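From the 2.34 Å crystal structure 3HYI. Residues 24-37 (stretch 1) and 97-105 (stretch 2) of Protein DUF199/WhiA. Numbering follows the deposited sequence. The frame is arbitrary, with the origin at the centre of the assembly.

Stretch 1 24-37: SREEVISELLGFIK
Stretch 2 (97-105) ESFMVIEPF

Residues 25-37 form a regular α-helix whose i to i-4 backbone bonds run from V28 N to S24 O (2.9 Å) through K37 N to L33 O. S24 (chi1 p) is its N-cap: S24 OG accepts a weak capping bond from E27 N (3.4 Å) and donates to E27 OE2 (2.8 Å). Against this helix lies an irregular segment. Residues 97-99 have helical phi/psi, M100 N bonds to E97 O (3.1 Å), and the chain then extends at I102 (-75/139) and E103 (-102/99). The register sets I29 CA 5.8 Å from F99 CA and S30 CA 5.5 Å from P104 CA.

No hydrogen bond crosses the contact, which buries 598 Å² in total; fit is a matter of shape. I102 (chi1 between wells at -105°, chi2 p) points toward the helix as a bump set into the hollow lined by E26 O, I29 CG2 and S30. Its CG1 lies 3.8 Å from E26 O, its CD1 3.8 Å from I29 CG2, and its CG2 3.9 Å from S30 CA, 4.0 Å from S30 CB and 4.4 Å from L33 CD2. S30 is t; its OG, hydrogen-bonded elsewhere in the structure, lies 3.6 Å from P104 CB. I29 (m, t) points toward the segment and rests CG2 against the backbone, 3.4 Å from F99 O and 3.7 Å from S98 O.

One helical turn on, L33 (t, p) forks: CD1 meets M100 CE at 3.4 Å, and CD2 meets P104 CG at 3.6 Å. A branched leucine can thus touch two separate bumps. M100 starts away from the helix, but its flexible chain (m, m, p) curls back, bringing CE also to 3.3 Å from I36 CD1 (I36 is m, t). F99 (m, chi2 171°) offers a flat surface to L32 (t, p): L32 CD2 sits 3.5 Å from the F99 ring centroid, 9° off the normal, a CH-pi contact.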

# COMPACT_ATOMS: atom_id res chain seq x y z
N SER A 24 -18.14 14.98 -24.62
CA SER A 24 -18.51 15.19 -26.00
C SER A 24 -18.64 13.82 -26.64
O SER A 24 -18.29 12.81 -26.03
CB SER A 24 -17.44 16.01 -26.73
OG SER A 24 -16.18 15.36 -26.69
N ARG A 25 -19.13 13.80 -27.86
CA ARG A 25 -19.25 12.56 -28.62
C ARG A 25 -17.91 11.86 -28.81
O ARG A 25 -17.82 10.63 -28.78
CB ARG A 25 -19.85 12.90 -29.98
CG ARG A 25 -20.14 11.69 -30.80
CD ARG A 25 -20.69 12.07 -32.15
NE ARG A 25 -20.53 10.93 -33.04
CZ ARG A 25 -21.41 9.94 -33.16
NH1 ARG A 25 -22.56 9.94 -32.49
NH2 ARG A 25 -21.13 8.94 -33.99
N GLU A 26 -16.86 12.65 -28.99
CA GLU A 26 -15.50 12.16 -29.22
C GLU A 26 -14.95 11.48 -27.97
O GLU A 26 -14.32 10.42 -28.06
CB GLU A 26 -14.59 13.33 -29.61
CG GLU A 26 -14.85 13.88 -31.01
CD GLU A 26 -16.16 14.66 -31.15
OE1 GLU A 26 -16.57 15.35 -30.19
OE2 GLU A 26 -16.78 14.57 -32.24
N GLU A 27 -15.18 12.10 -26.82
CA GLU A 27 -14.78 11.54 -25.53
C GLU A 27 -15.59 10.29 -25.17
O GLU A 27 -15.07 9.36 -24.55
CB GLU A 27 -14.91 12.59 -24.43
CG GLU A 27 -13.85 13.67 -24.50
CD GLU A 27 -14.25 14.92 -23.74
OE1 GLU A 27 -14.08 14.93 -22.50
OE2 GLU A 27 -14.74 15.88 -24.37
N VAL A 28 -16.86 10.28 -25.56
CA VAL A 28 -17.73 9.12 -25.36
C VAL A 28 -17.25 7.93 -26.19
O VAL A 28 -17.18 6.80 -25.69
CB VAL A 28 -19.20 9.45 -25.72
CG1 VAL A 28 -20.06 8.19 -25.76
CG2 VAL A 28 -19.77 10.46 -24.72
N ILE A 29 -16.92 8.18 -27.45
CA ILE A 29 -16.39 7.13 -28.34
C ILE A 29 -14.99 6.70 -27.90
O ILE A 29 -14.64 5.52 -28.00
CB ILE A 29 -16.37 7.59 -29.81
CG1 ILE A 29 -17.80 7.66 -30.37
CG2 ILE A 29 -15.54 6.65 -30.67
CD1 ILE A 29 -17.91 8.41 -31.67
N SER A 30 -14.20 7.65 -27.39
CA SER A 30 -12.87 7.35 -26.87
C SER A 30 -12.96 6.42 -25.66
O SER A 30 -12.20 5.45 -25.55
CB SER A 30 -12.13 8.63 -26.50
OG SER A 30 -10.80 8.36 -26.10
N GLU A 31 -13.90 6.70 -24.75
CA GLU A 31 -14.12 5.82 -23.60
C GLU A 31 -14.64 4.45 -24.02
O GLU A 31 -14.25 3.43 -23.44
CB GLU A 31 -15.07 6.45 -22.58
CG GLU A 31 -15.31 5.56 -21.36
CD GLU A 31 -16.16 6.22 -20.30
OE1 GLU A 31 -16.56 5.51 -19.36
OE2 GLU A 31 -16.44 7.43 -20.42
N LEU A 32 -15.53 4.42 -25.01
CA LEU A 32 -16.04 3.16 -25.56
C LEU A 32 -14.90 2.34 -26.16
O LEU A 32 -14.84 1.13 -25.97
CB LEU A 32 -17.11 3.43 -26.62
CG LEU A 32 -17.80 2.20 -27.23
CD1 LEU A 32 -18.58 1.43 -26.17
CD2 LEU A 32 -18.71 2.61 -28.38
N LEU A 33 -14.00 3.00 -26.88
CA LEU A 33 -12.82 2.34 -27.45
C LEU A 33 -11.99 1.68 -26.35
O LEU A 33 -11.43 0.60 -26.56
CB LEU A 33 -11.97 3.34 -28.24
CG LEU A 33 -10.82 2.74 -29.05
CD1 LEU A 33 -11.36 1.93 -30.23
CD2 LEU A 33 -9.86 3.83 -29.52
N GLY A 34 -11.91 2.34 -25.19
CA GLY A 34 -11.26 1.76 -24.01
C GLY A 34 -11.90 0.45 -23.59
O GLY A 34 -11.20 -0.53 -23.33
N PHE A 35 -13.23 0.44 -23.54
CA PHE A 35 -14.00 -0.79 -23.30
C PHE A 35 -13.72 -1.83 -24.38
O PHE A 35 -13.49 -3.00 -24.08
CB PHE A 35 -15.51 -0.49 -23.28
CG PHE A 35 -16.04 -0.06 -21.93
CD1 PHE A 35 -16.58 -1.00 -21.06
CD2 PHE A 35 -16.04 1.27 -21.56
CE1 PHE A 35 -17.10 -0.61 -19.82
CE2 PHE A 35 -16.55 1.67 -20.33
CZ PHE A 35 -17.08 0.73 -19.46
N ILE A 36 -13.76 -1.39 -25.64
CA ILE A 36 -13.54 -2.27 -26.79
C ILE A 36 -12.13 -2.88 -26.78
O ILE A 36 -11.98 -4.09 -26.94
CB ILE A 36 -13.75 -1.54 -28.14
CG1 ILE A 36 -15.23 -1.17 -28.32
CG2 ILE A 36 -13.29 -2.40 -29.31
CD1 ILE A 36 -15.50 -0.36 -29.57
N LYS A 37 -11.12 -2.04 -26.60
CA LYS A 37 -9.73 -2.50 -26.59
C LYS A 37 -9.45 -3.47 -25.44
O LYS A 37 -8.75 -4.47 -25.62
CB LYS A 37 -8.76 -1.32 -26.51
CG LYS A 37 -8.67 -0.45 -27.77
CD LYS A 37 -8.29 -1.26 -29.00
CE LYS A 37 -7.77 -0.36 -30.11
NZ LYS A 37 -7.70 -1.07 -31.42
N GLU A 97 -18.81 1.82 -37.49
CA GLU A 97 -17.46 2.19 -37.92
C GLU A 97 -16.97 3.48 -37.23
O GLU A 97 -15.77 3.69 -37.08
CB GLU A 97 -17.39 2.35 -39.44
CG GLU A 97 -17.85 1.11 -40.21
CD GLU A 97 -17.48 1.13 -41.68
OE1 GLU A 97 -17.15 2.21 -42.21
OE2 GLU A 97 -17.54 0.05 -42.31
N SER A 98 -17.91 4.32 -36.82
CA SER A 98 -17.61 5.52 -36.04
C SER A 98 -16.86 5.20 -34.74
O SER A 98 -16.05 6.02 -34.29
CB SER A 98 -18.91 6.27 -35.71
OG SER A 98 -19.78 5.45 -34.94
N PHE A 99 -17.12 4.04 -34.15
CA PHE A 99 -16.42 3.59 -32.94
C PHE A 99 -14.89 3.57 -33.11
O PHE A 99 -14.16 3.89 -32.17
CB PHE A 99 -16.86 2.18 -32.51
CG PHE A 99 -18.30 2.06 -32.08
CD1 PHE A 99 -18.84 0.79 -31.85
CD2 PHE A 99 -19.13 3.17 -31.89
CE1 PHE A 99 -20.16 0.63 -31.45
CE2 PHE A 99 -20.45 3.01 -31.49
CZ PHE A 99 -20.96 1.74 -31.27
N MET A 100 -14.43 3.17 -34.29
CA MET A 100 -13.00 2.95 -34.55
C MET A 100 -12.27 4.15 -35.16
O MET A 100 -11.07 4.06 -35.42
CB MET A 100 -12.82 1.73 -35.46
CG MET A 100 -13.45 0.44 -34.94
SD MET A 100 -12.77 -0.12 -33.36
CE MET A 100 -13.85 0.70 -32.20
N VAL A 101 -12.97 5.26 -35.38
CA VAL A 101 -12.39 6.42 -36.05
C VAL A 101 -11.57 7.32 -35.10
O VAL A 101 -10.72 8.08 -35.56
CB VAL A 101 -13.48 7.26 -36.77
CG1 VAL A 101 -12.87 8.46 -37.48
CG2 VAL A 101 -14.24 6.40 -37.76
N ILE A 102 -11.82 7.22 -33.80
CA ILE A 102 -11.15 8.08 -32.81
C ILE A 102 -9.69 7.68 -32.56
O ILE A 102 -9.36 6.49 -32.50
CB ILE A 102 -11.92 8.13 -31.46
CG1 ILE A 102 -12.67 9.46 -31.31
CG2 ILE A 102 -10.98 7.99 -30.26
CD1 ILE A 102 -13.84 9.63 -32.25
N GLU A 103 -8.82 8.68 -32.44
CA GLU A 103 -7.44 8.50 -32.00
C GLU A 103 -7.35 8.94 -30.54
O GLU A 103 -7.24 10.13 -30.25
CB GLU A 103 -6.48 9.31 -32.88
CG GLU A 103 -5.97 8.53 -34.10
CD GLU A 103 -5.37 9.42 -35.17
OE1 GLU A 103 -6.05 10.38 -35.60
OE2 GLU A 103 -4.23 9.15 -35.61
N PRO A 104 -7.39 7.97 -29.60
CA PRO A 104 -7.64 8.26 -28.19
C PRO A 104 -6.48 8.93 -27.45
O PRO A 104 -6.70 9.53 -26.41
CB PRO A 104 -7.90 6.87 -27.59
CG PRO A 104 -7.11 5.95 -28.44
CD PRO A 104 -7.16 6.53 -29.83
N PHE A 105 -5.26 8.83 -27.99
CA PHE A 105 -4.07 9.36 -27.33
C PHE A 105 -3.79 10.81 -27.68
O PHE A 105 -3.06 11.48 -26.97
CB PHE A 105 -2.85 8.52 -27.68
CG PHE A 105 -3.02 7.06 -27.39
CD1 PHE A 105 -2.93 6.59 -26.09
CD2 PHE A 105 -3.29 6.17 -28.41
CE1 PHE A 105 -3.10 5.25 -25.81
CE2 PHE A 105 -3.46 4.82 -28.14
CZ PHE A 105 -3.37 4.36 -26.84